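PDB 4H79: CRISPR-associated protein, Cse2 family from Thermobifida fusca, which probably binds nucleic acid as the CasB (Cse2) subunit of the type I-E CRISPR surveillance complex Cascade. Local coordinates for residues A[28-31]-A[32-36]; A[63-66]-A[67-71]; A[130-133]-A[134-138]. All coordinates share one frame; numbering follows the deposited sequence.

Contact 1 of 3, residues A[28-31]-A[32-36]; sequences IQEG and YRLDN
Helix 16-33 ends in a Schellman motif, and Glu30 and Arg33 form an i to i+3 salt bridge across its last turn. The two side chains run side by side in the same direction. Arg33 presents the NE side of its guanidinium: NE donates to Glu30 OE1 at 3.0 Å, nearly straight, while NH2 of Arg33 reaches Glu30 OE2 at 2.7 Å. Both oxygens lie close to the guanidinium plane, yet the carboxylate is turned 40° against it, and OE1 is met from above the carboxylate plane. Glu30 reaches this position because its chain starts out opposite the backbone N (chi1 174°) and then bends at chi2 (66°), which brings the carboxylate to the NE edge of the Arg33 guanidinium. With an alanine at Glu30, both gripping oxygens would be gone, and the Arg33 guanidinium would probably lose the partner that fixes its rotation and be left to turn. Alongside this pair the backbone closes the helix. Leu34 N still bonds to Glu30 O at 3.0 Å, but Gly31 O accepts from Asn36 N at 2.8 Å (the 6-to-1 bond) and Tyr32 O from Asp35 N, with Asp35 at positive phi. Asn36 at once serves as N-cap of helix 37-49, its OD1 accepting from Arg38 N, so the chain passes from a Schellman C-cap straight into the next helix of this all-helical fold.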
ATOM      1  N   ILE A  28      -3.812  13.557  -2.674  1.00 23.28           N
ATOM      2  CA  ILE A  28      -2.573  13.979  -2.029  1.00 22.79           C
ATOM      3  C   ILE A  28      -1.437  14.016  -3.062  1.00 23.01           C
ATOM      4  O   ILE A  28      -0.598  14.923  -3.064  1.00 20.73           O
ATOM      5  CB  ILE A  28      -2.213  13.015  -0.907  1.00 26.34           C
ATOM      6  CG1 ILE A  28      -3.291  13.086   0.216  1.00 25.30           C
ATOM      7  CG2 ILE A  28      -0.874  13.407  -0.313  1.00 30.34           C
ATOM      8  CD1 ILE A  28      -3.106  11.997   1.309  1.00 30.08           C
ATOM      9  N   GLN A  29      -1.423  13.014  -3.939  1.00 20.41           N
ATOM     10  CA  GLN A  29      -0.374  12.906  -4.942  1.00 22.21           C
ATOM     11  C   GLN A  29      -0.386  14.135  -5.900  1.00 21.51           C
ATOM     12  O   GLN A  29       0.691  14.707  -6.229  1.00 26.26           O
ATOM     13  CB  GLN A  29      -0.577  11.613  -5.790  1.00 26.60           C
ATOM     14  CG  GLN A  29       0.467  11.435  -6.901  1.00 27.19           C
ATOM     15  CD  GLN A  29       0.465   9.971  -7.377  1.00 28.32           C
ATOM     16  OE1 GLN A  29       1.400   9.261  -7.093  1.00 23.74           O
ATOM     17  NE2 GLN A  29      -0.597   9.527  -8.096  1.00 21.85           N
ATOM     18  N   GLU A  30      -1.574  14.538  -6.350  1.00 21.00           N
ATOM     19  CA  GLU A  30      -1.658  15.714  -7.260  1.00 25.35           C
ATOM     20  C   GLU A  30      -1.227  16.986  -6.498  1.00 28.72           C
ATOM     21  O   GLU A  30      -0.503  17.848  -7.027  1.00 29.92           O
ATOM     22  CB  GLU A  30      -3.125  15.797  -7.764  1.00 28.77           C
ATOM     23  CG  GLU A  30      -3.440  17.012  -8.575  1.00 43.84           C
ATOM     24  CD  GLU A  30      -2.677  17.032  -9.897  1.00 62.88           C
ATOM     25  OE1 GLU A  30      -1.925  16.050 -10.222  1.00 57.60           O
ATOM     26  OE2 GLU A  30      -2.849  18.031 -10.603  1.00 58.34           O
ATOM     27  N   GLY A  31      -1.650  17.103  -5.234  1.00 28.12           N
ATOM     28  CA  GLY A  31      -1.230  18.248  -4.371  1.00 27.87           C
ATOM     29  C   GLY A  31       0.322  18.233  -4.219  1.00 25.84           C
ATOM     30  O   GLY A  31       0.967  19.283  -4.321  1.00 28.70           O
ATOM     31  N   TYR A  32       0.942  17.061  -4.044  1.00 21.71           N
ATOM     32  CA  TYR A  32       2.407  16.999  -3.892  1.00 24.15           C
ATOM     33  C   TYR A  32       3.102  17.407  -5.166  1.00 27.15           C
ATOM     34  O   TYR A  32       4.143  18.071  -5.121  1.00 28.69           O
ATOM     35  CB  TYR A  32       2.877  15.566  -3.521  1.00 22.13           C
ATOM     36  CG  TYR A  32       4.330  15.449  -3.122  1.00 25.57           C
ATOM     37  CD1 TYR A  32       4.792  16.065  -1.964  1.00 36.85           C
ATOM     38  CD2 TYR A  32       5.245  14.672  -3.876  1.00 30.16           C
ATOM     39  CE1 TYR A  32       6.103  15.964  -1.564  1.00 32.22           C
ATOM     40  CE2 TYR A  32       6.578  14.537  -3.461  1.00 28.80           C
ATOM     41  CZ  TYR A  32       7.002  15.188  -2.300  1.00 39.66           C
ATOM     42  OH  TYR A  32       8.308  15.129  -1.823  1.00 38.43           O
ATOM     43  N   ARG A  33       2.540  16.971  -6.296  1.00 25.07           N
ATOM     44  CA  ARG A  33       2.997  17.355  -7.635  1.00 34.35           C
ATOM     45  C   ARG A  33       3.023  18.881  -7.825  1.00 37.15           C
ATOM     46  O   ARG A  33       4.003  19.426  -8.371  1.00 35.44           O
ATOM     47  CB  ARG A  33       2.121  16.725  -8.742  1.00 32.54           C
ATOM     48  CG  ARG A  33       2.733  16.967 -10.120  1.00 41.19           C
ATOM     49  CD  ARG A  33       1.886  16.381 -11.256  1.00 44.67           C
ATOM     50  NE  ARG A  33       0.600  17.091 -11.395  1.00 57.39           N
ATOM     51  CZ  ARG A  33       0.419  18.231 -12.074  1.00 65.65           C
ATOM     52  NH1 ARG A  33       1.445  18.811 -12.715  1.00 63.85           N
ATOM     53  NH2 ARG A  33      -0.805  18.794 -12.141  1.00 45.55           N
ATOM     54  N   LEU A  34       1.941  19.542  -7.380  1.00 30.96           N
ATOM     55  CA  LEU A  34       1.824  21.016  -7.364  1.00 38.24           C
ATOM     56  C   LEU A  34       2.624  21.684  -6.221  1.00 35.51           C
ATOM     57  O   LEU A  34       2.601  22.887  -6.100  1.00 37.88           O
ATOM     58  CB  LEU A  34       0.353  21.451  -7.300  1.00 39.80           C
ATOM     59  CG  LEU A  34      -0.453  21.041  -8.579  1.00 50.29           C
ATOM     60  CD1 LEU A  34      -1.953  21.327  -8.455  1.00 43.34           C
ATOM     61  CD2 LEU A  34       0.108  21.638  -9.889  1.00 55.02           C
ATOM     62  N   ASP A  35       3.321  20.923  -5.386  1.00 31.20           N
ATOM     63  CA  ASP A  35       4.048  21.496  -4.237  1.00 32.29           C
ATOM     64  C   ASP A  35       3.083  22.227  -3.292  1.00 33.81           C
ATOM     65  O   ASP A  35       3.443  23.209  -2.659  1.00 31.26           O
ATOM     66  CB  ASP A  35       5.195  22.420  -4.700  1.00 42.45           C
ATOM     67  CG  ASP A  35       6.329  22.523  -3.667  1.00 55.84           C
ATOM     68  OD1 ASP A  35       6.561  21.582  -2.859  1.00 56.21           O
ATOM     69  OD2 ASP A  35       7.008  23.570  -3.656  1.00 77.85           O
ATOM     70  N   ASN A  36       1.839  21.749  -3.201  1.00 31.91           N
ATOM     71  CA  ASN A  36       0.875  22.286  -2.268  1.00 29.29           C
ATOM     72  C   ASN A  36       1.341  22.021  -0.795  1.00 32.07           C
ATOM     73  O   ASN A  36       1.702  20.873  -0.409  1.00 27.43           O
ATOM     74  CB  ASN A  36      -0.518  21.680  -2.573  1.00 34.07           C
ATOM     75  CG  ASN A  36      -1.598  22.150  -1.633  1.00 37.91           C
ATOM     76  OD1 ASN A  36      -1.501  22.050  -0.428  1.00 38.38           O
ATOM     77  ND2 ASN A  36      -2.679  22.607  -2.206  1.00 45.26           N
TER

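Contact 2 of 3, residues A[63-66]-A[67-71]; sequences LILD and DRFYA
Arg68 folds back on Asp66, and its side chain can be followed atom by atom along one carboxylate oxygen. CB lies 3.2 Å from Asp66 OD2, CG passes the same oxygen at 3.4 Å, and CD is still 3.8 Å from it. A bend at chi3 (-61°) then turns the chain so that NE donates to OD2 of Asp66 at 3.0 Å, almost straight. At the tip, NH2 meets Asp66 OD1 at 2.9 Å on its syn lone pair, completing a side-on, two-nitrogen salt bridge with the carboxylate and guanidinium planes 27° apart; NH1 pairs with Glu27 of helix 16-33. Asp66 is the N-cap of the short, weakly bonded helix 67-71: OD2 also takes Arg68 N at 2.9 Å, through its anti lone pair, so this oxygen holds both backbone N and NE of one arginine. Three N-H groups, from Arg68 N, NE and NH2, probably keep the carboxylate from turning. The backbone O of Asp66 accepts from Phe69 N. Ahead of the cap, Leu65 sets CD2 over the centre of the Phe69 ring, 3.7 Å from its centroid, a CH-pi contact, while CD1 of Leu65 approaches Tyr70 OH at 3.6 Å, a hydroxyl whose hydrogen-bond partner is Glu85 of helix 80-99.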
ATOM      1  N   LEU A  63      -6.736  13.240   8.444  1.00 59.57           N
ATOM      2  CA  LEU A  63      -5.919  13.370   7.220  1.00 72.60           C
ATOM      3  C   LEU A  63      -6.101  12.164   6.320  1.00 72.89           C
ATOM      4  O   LEU A  63      -6.167  12.282   5.100  1.00 82.15           O
ATOM      5  CB  LEU A  63      -4.410  13.453   7.529  1.00 62.04           C
ATOM      6  CG  LEU A  63      -3.760  14.517   8.409  1.00 79.49           C
ATOM      7  CD1 LEU A  63      -2.328  14.114   8.756  1.00 64.11           C
ATOM      8  CD2 LEU A  63      -3.799  15.846   7.669  1.00 84.12           C
ATOM      9  N   ILE A  64      -6.129  10.990   6.933  1.00 54.03           N
ATOM     10  CA  ILE A  64      -6.237   9.777   6.176  1.00 50.94           C
ATOM     11  C   ILE A  64      -7.697   9.600   5.749  1.00 56.39           C
ATOM     12  O   ILE A  64      -7.973   9.494   4.544  1.00 53.53           O
ATOM     13  CB  ILE A  64      -5.747   8.581   7.013  1.00 54.54           C
ATOM     14  CG1 ILE A  64      -4.312   8.792   7.456  1.00 50.29           C
ATOM     15  CG2 ILE A  64      -5.825   7.274   6.232  1.00 65.81           C
ATOM     16  CD1 ILE A  64      -3.876   7.774   8.478  1.00 44.67           C
ATOM     17  N   LEU A  65      -8.618   9.614   6.730  1.00 40.74           N
ATOM     18  CA  LEU A  65      -9.993   9.073   6.574  1.00 41.49           C
ATOM     19  C   LEU A  65     -11.062  10.142   6.784  1.00 42.52           C
ATOM     20  O   LEU A  65     -11.123  10.753   7.822  1.00 54.41           O
ATOM     21  CB  LEU A  65     -10.248   7.925   7.563  1.00 38.86           C
ATOM     22  CG  LEU A  65      -9.421   6.646   7.457  1.00 45.64           C
ATOM     23  CD1 LEU A  65      -9.869   5.674   8.533  1.00 49.26           C
ATOM     24  CD2 LEU A  65      -9.655   6.042   6.086  1.00 47.46           C
ATOM     25  N   ASP A  66     -11.881  10.380   5.780  1.00 32.22           N
ATOM     26  CA  ASP A  66     -12.992  11.349   5.914  1.00 35.21           C
ATOM     27  C   ASP A  66     -14.303  10.627   5.641  1.00 33.88           C
ATOM     28  O   ASP A  66     -14.320   9.401   5.407  1.00 29.60           O
ATOM     29  CB  ASP A  66     -12.813  12.570   4.987  1.00 33.87           C
ATOM     30  CG  ASP A  66     -12.735  12.177   3.504  1.00 38.85           C
ATOM     31  OD1 ASP A  66     -11.702  12.446   2.882  1.00 38.64           O
ATOM     32  OD2 ASP A  66     -13.672  11.579   2.947  1.00 35.55           O
ATOM     33  N   ASP A  67     -15.392  11.393   5.623  1.00 32.35           N
ATOM     34  CA  ASP A  67     -16.755  10.777   5.625  1.00 30.48           C
ATOM     35  C   ASP A  67     -16.974   9.933   4.366  1.00 31.02           C
ATOM     36  O   ASP A  67     -17.811   9.014   4.378  1.00 33.87           O
ATOM     37  CB  ASP A  67     -17.845  11.861   5.767  1.00 32.13           C
ATOM     38  CG  ASP A  67     -17.599  13.058   4.854  1.00 34.07           C
ATOM     39  OD1 ASP A  67     -16.503  13.680   4.880  1.00 40.78           O
ATOM     40  OD2 ASP A  67     -18.516  13.382   4.102  1.00 35.22           O
ATOM     41  N   ARG A  68     -16.212  10.203   3.296  1.00 27.73           N
ATOM     42  CA  ARG A  68     -16.394   9.430   2.048  1.00 32.26           C
ATOM     43  C   ARG A  68     -16.059   7.964   2.270  1.00 32.40           C
ATOM     44  O   ARG A  68     -16.667   7.094   1.651  1.00 41.83           O
ATOM     45  CB  ARG A  68     -15.544  10.007   0.896  1.00 35.27           C
ATOM     46  CG  ARG A  68     -16.026  11.402   0.441  1.00 44.43           C
ATOM     47  CD  ARG A  68     -15.069  11.970  -0.600  1.00 39.79           C
ATOM     48  NE  ARG A  68     -13.731  12.104  -0.006  1.00 41.02           N
ATOM     49  CZ  ARG A  68     -12.608  12.368  -0.678  1.00 37.65           C
ATOM     50  NH1 ARG A  68     -12.633  12.532  -1.991  1.00 36.18           N
ATOM     51  NH2 ARG A  68     -11.444  12.476  -0.044  1.00 36.80           N
ATOM     52  N   PHE A  69     -15.104   7.694   3.161  1.00 34.10           N
ATOM     53  CA  PHE A  69     -14.692   6.316   3.515  1.00 37.55           C
ATOM     54  C   PHE A  69     -15.816   5.532   4.196  1.00 35.48           C
ATOM     55  O   PHE A  69     -16.039   4.330   3.885  1.00 32.92           O
ATOM     56  CB  PHE A  69     -13.422   6.365   4.404  1.00 35.29           C
ATOM     57  CG  PHE A  69     -12.962   5.022   4.911  1.00 36.24           C
ATOM     58  CD1 PHE A  69     -12.211   4.137   4.108  1.00 43.32           C
ATOM     59  CD2 PHE A  69     -13.224   4.655   6.201  1.00 31.29           C
ATOM     60  CE1 PHE A  69     -11.781   2.909   4.616  1.00 38.96           C
ATOM     61  CE2 PHE A  69     -12.796   3.435   6.716  1.00 38.66           C
ATOM     62  CZ  PHE A  69     -12.080   2.554   5.926  1.00 37.61           C
ATOM     63  N   TYR A  70     -16.534   6.207   5.121  1.00 32.97           N
ATOM     64  CA  TYR A  70     -17.604   5.560   5.924  1.00 34.93           C
ATOM     65  C   TYR A  70     -18.920   5.494   5.166  1.00 40.31           C
ATOM     66  O   TYR A  70     -19.733   4.603   5.412  1.00 38.46           O
ATOM     67  CB  TYR A  70     -17.809   6.272   7.287  1.00 32.03           C
ATOM     68  CG  TYR A  70     -16.509   6.278   8.088  1.00 33.23           C
ATOM     69  CD1 TYR A  70     -16.129   5.139   8.805  1.00 36.48           C
ATOM     70  CD2 TYR A  70     -15.638   7.392   8.085  1.00 33.99           C
ATOM     71  CE1 TYR A  70     -14.958   5.120   9.523  1.00 32.14           C
ATOM     72  CE2 TYR A  70     -14.448   7.359   8.815  1.00 36.24           C
ATOM     73  CZ  TYR A  70     -14.129   6.193   9.516  1.00 40.55           C
ATOM     74  OH  TYR A  70     -12.987   6.064  10.258  1.00 42.69           O
ATOM     75  N   ALA A  71     -19.133   6.452   4.256  1.00 35.98           N
ATOM     76  CA  ALA A  71     -20.486   6.673   3.682  1.00 48.19           C
ATOM     77  C   ALA A  71     -20.955   5.537   2.761  1.00 43.99           C
ATOM     78  O   ALA A  71     -22.146   5.315   2.625  1.00 49.39           O
ATOM     79  CB  ALA A  71     -20.545   7.998   2.937  1.00 39.68           C
TER

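Contact 3 of 3, residues A[130-133]-A[134-138]; sequences PLRK and RFVQV
Arg132 and Val136 run side by side one turn apart on helix 129-138, in the closest approach of one side chain to another across these segments, CD of Arg132 lying 3.8 Å from CG2 of Val136. The close-fitting part of this stretch is its backbone. Phe135 N bonds to Leu131 O at 2.8 Å and Val136 N to Arg132 O at 2.9 Å, in the i to i+4 pattern of an alpha helix, and CG2 of Val136 rests 3.4 Å from that same Arg132 O. The side facing solvent is looser. Arg134 leaves its backbone with CG opposite the carbonyl carbon (chi1 -72°), which lays CG 3.5 Å from Pro130 O; farther out, its NH1 only grazes CD1 of Leu131 at 4.1 Å, the methyl lying at the guanidinium edge. Lys133 and Gln137, both exposed, are joined by their backbones, Gln137 N to Lys133 O at 3.1 Å. The arginines find their charged partners beyond the stretch, Arg132 in Glu129 and Arg134 in Glu153. Leu131 packs on helix 144-160 and Phe135 on helix 114-119, Val138 touches both helix 144-160 and Trp190 of helix 180-195, and the partly exposed Arg132 reaches Phe194 of that last helix.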
ATOM      1  N   PRO A 130      17.830 -13.741  -2.122  1.00 35.42           N
ATOM      2  CA  PRO A 130      17.588 -13.103  -0.807  1.00 34.62           C
ATOM      3  C   PRO A 130      16.365 -12.154  -0.863  1.00 30.16           C
ATOM      4  O   PRO A 130      15.543 -12.171   0.039  1.00 26.69           O
ATOM      5  CB  PRO A 130      18.899 -12.321  -0.553  1.00 34.31           C
ATOM      6  CG  PRO A 130      19.955 -13.106  -1.319  1.00 47.11           C
ATOM      7  CD  PRO A 130      19.248 -13.599  -2.567  1.00 35.67           C
ATOM      8  N   LEU A 131      16.226 -11.349  -1.928  1.00 26.76           N
ATOM      9  CA  LEU A 131      15.061 -10.484  -2.043  1.00 25.15           C
ATOM     10  C   LEU A 131      13.757 -11.332  -2.218  1.00 26.77           C
ATOM     11  O   LEU A 131      12.718 -11.037  -1.624  1.00 25.82           O
ATOM     12  CB  LEU A 131      15.229  -9.522  -3.201  1.00 24.66           C
ATOM     13  CG  LEU A 131      14.065  -8.558  -3.468  1.00 27.75           C
ATOM     14  CD1 LEU A 131      13.606  -7.754  -2.246  1.00 28.33           C
ATOM     15  CD2 LEU A 131      14.475  -7.604  -4.643  1.00 31.93           C
ATOM     16  N   ARG A 132      13.826 -12.393  -3.009  1.00 25.00           N
ATOM     17  CA  ARG A 132      12.633 -13.197  -3.249  1.00 30.30           C
ATOM     18  C   ARG A 132      12.234 -13.858  -1.927  1.00 31.40           C
ATOM     19  O   ARG A 132      11.030 -13.935  -1.600  1.00 31.49           O
ATOM     20  CB  ARG A 132      12.856 -14.254  -4.333  1.00 30.19           C
ATOM     21  CG  ARG A 132      11.519 -15.004  -4.716  1.00 31.77           C
ATOM     22  CD  ARG A 132      11.344 -16.409  -4.048  1.00 28.99           C
ATOM     23  NE  ARG A 132      12.358 -17.329  -4.612  1.00 38.30           N
ATOM     24  CZ  ARG A 132      12.170 -18.006  -5.749  1.00 44.89           C
ATOM     25  NH1 ARG A 132      10.993 -17.924  -6.418  1.00 46.96           N
ATOM     26  NH2 ARG A 132      13.157 -18.749  -6.225  1.00 39.90           N
ATOM     27  N   LYS A 133      13.231 -14.306  -1.153  1.00 30.49           N
ATOM     28  CA  LYS A 133      12.965 -14.922   0.157  1.00 36.18           C
ATOM     29  C   LYS A 133      12.237 -13.926   1.064  1.00 32.56           C
ATOM     30  O   LYS A 133      11.231 -14.291   1.722  1.00 32.70           O
ATOM     31  CB  LYS A 133      14.260 -15.383   0.829  1.00 47.19           C
ATOM     32  CG  LYS A 133      14.082 -15.989   2.212  1.00 62.58           C
ATOM     33  CD  LYS A 133      15.390 -16.589   2.739  1.00 79.97           C
ATOM     34  CE  LYS A 133      15.229 -17.206   4.126  1.00 83.89           C
ATOM     35  NZ  LYS A 133      14.942 -18.672   4.085  1.00 59.66           N
ATOM     36  N   ARG A 134      12.739 -12.684   1.106  1.00 31.03           N
ATOM     37  CA  ARG A 134      12.111 -11.614   1.922  1.00 39.12           C
ATOM     38  C   ARG A 134      10.696 -11.294   1.452  1.00 32.84           C
ATOM     39  O   ARG A 134       9.812 -11.050   2.271  1.00 35.68           O
ATOM     40  CB  ARG A 134      12.971 -10.332   1.965  1.00 45.73           C
ATOM     41  CG  ARG A 134      14.205 -10.557   2.841  1.00 70.04           C
ATOM     42  CD  ARG A 134      15.294  -9.505   2.656  1.00 84.28           C
ATOM     43  NE  ARG A 134      15.053  -8.334   3.490  1.00 93.17           N
ATOM     44  CZ  ARG A 134      14.487  -7.201   3.077  1.00 60.70           C
ATOM     45  NH1 ARG A 134      14.095  -7.058   1.810  1.00 74.73           N
ATOM     46  NH2 ARG A 134      14.327  -6.204   3.947  1.00 65.58           N
ATOM     47  N   PHE A 135      10.493 -11.276   0.131  1.00 29.35           N
ATOM     48  CA  PHE A 135       9.177 -10.997  -0.429  1.00 28.80           C
ATOM     49  C   PHE A 135       8.167 -12.078  -0.004  1.00 30.73           C
ATOM     50  O   PHE A 135       7.027 -11.783   0.410  1.00 27.88           O
ATOM     51  CB  PHE A 135       9.248 -10.894  -1.946  1.00 26.75           C
ATOM     52  CG  PHE A 135       7.930 -10.558  -2.585  1.00 32.33           C
ATOM     53  CD1 PHE A 135       7.101  -9.565  -2.054  1.00 42.23           C
ATOM     54  CD2 PHE A 135       7.498 -11.267  -3.687  1.00 37.87           C
ATOM     55  CE1 PHE A 135       5.870  -9.261  -2.643  1.00 34.52           C
ATOM     56  CE2 PHE A 135       6.301 -10.956  -4.287  1.00 31.55           C
ATOM     57  CZ  PHE A 135       5.499  -9.954  -3.772  1.00 28.80           C
ATOM     58  N   VAL A 136       8.609 -13.330  -0.086  1.00 31.03           N
ATOM     59  CA  VAL A 136       7.787 -14.467   0.320  1.00 34.25           C
ATOM     60  C   VAL A 136       7.393 -14.324   1.788  1.00 31.67           C
ATOM     61  O   VAL A 136       6.228 -14.579   2.158  1.00 39.81           O
ATOM     62  CB  VAL A 136       8.463 -15.843  -0.003  1.00 33.35           C
ATOM     63  CG1 VAL A 136       7.776 -17.002   0.753  1.00 36.36           C
ATOM     64  CG2 VAL A 136       8.451 -16.097  -1.539  1.00 30.17           C
ATOM     65  N   GLN A 137       8.330 -13.844   2.595  1.00 33.09           N
ATOM     66  CA  GLN A 137       8.105 -13.718   4.034  1.00 37.15           C
ATOM     67  C   GLN A 137       7.083 -12.626   4.380  1.00 37.82           C
ATOM     68  O   GLN A 137       6.403 -12.718   5.432  1.00 36.70           O
ATOM     69  CB  GLN A 137       9.427 -13.546   4.799  1.00 40.22           C
ATOM     70  CG  GLN A 137      10.136 -14.902   5.070  1.00 52.17           C
ATOM     71  CD  GLN A 137       9.183 -16.037   5.586  1.00 60.85           C
ATOM     72  OE1 GLN A 137       8.845 -16.104   6.783  1.00 67.69           O
ATOM     73  NE2 GLN A 137       8.768 -16.950   4.676  1.00 53.54           N
ATOM     74  N   VAL A 138       6.929 -11.629   3.502  1.00 32.01           N
ATOM     75  CA  VAL A 138       5.960 -10.565   3.734  1.00 30.09           C
ATOM     76  C   VAL A 138       4.545 -11.162   3.972  1.00 34.07           C
ATOM     77  O   VAL A 138       3.838 -10.772   4.924  1.00 35.11           O
ATOM     78  CB  VAL A 138       5.879  -9.556   2.579  1.00 26.17           C
ATOM     79  CG1 VAL A 138       4.773  -8.499   2.884  1.00 28.92           C
ATOM     80  CG2 VAL A 138       7.242  -8.834   2.269  1.00 27.68           C
TER

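All three contacts are local, and each is partly buried, joining a surface of charged residues to apolar ones turned inward. Contacts 1 and 2 are neighbours, about 5 Å apart at their nearest atoms, and both bear on helix 80-99; contact 3 lies on the opposite side of the chain's centre, its centre about 33 Å from each of theirs. Contacts 1 and 2 each carry an internal arginine-carboxylate pair beside a capping motif, one closing a helix and the other starting one. Contact 3 runs along most of a short helix and has backbone bonds and aliphatic touches between its segments, and its arginines pair with acids outside the two segments.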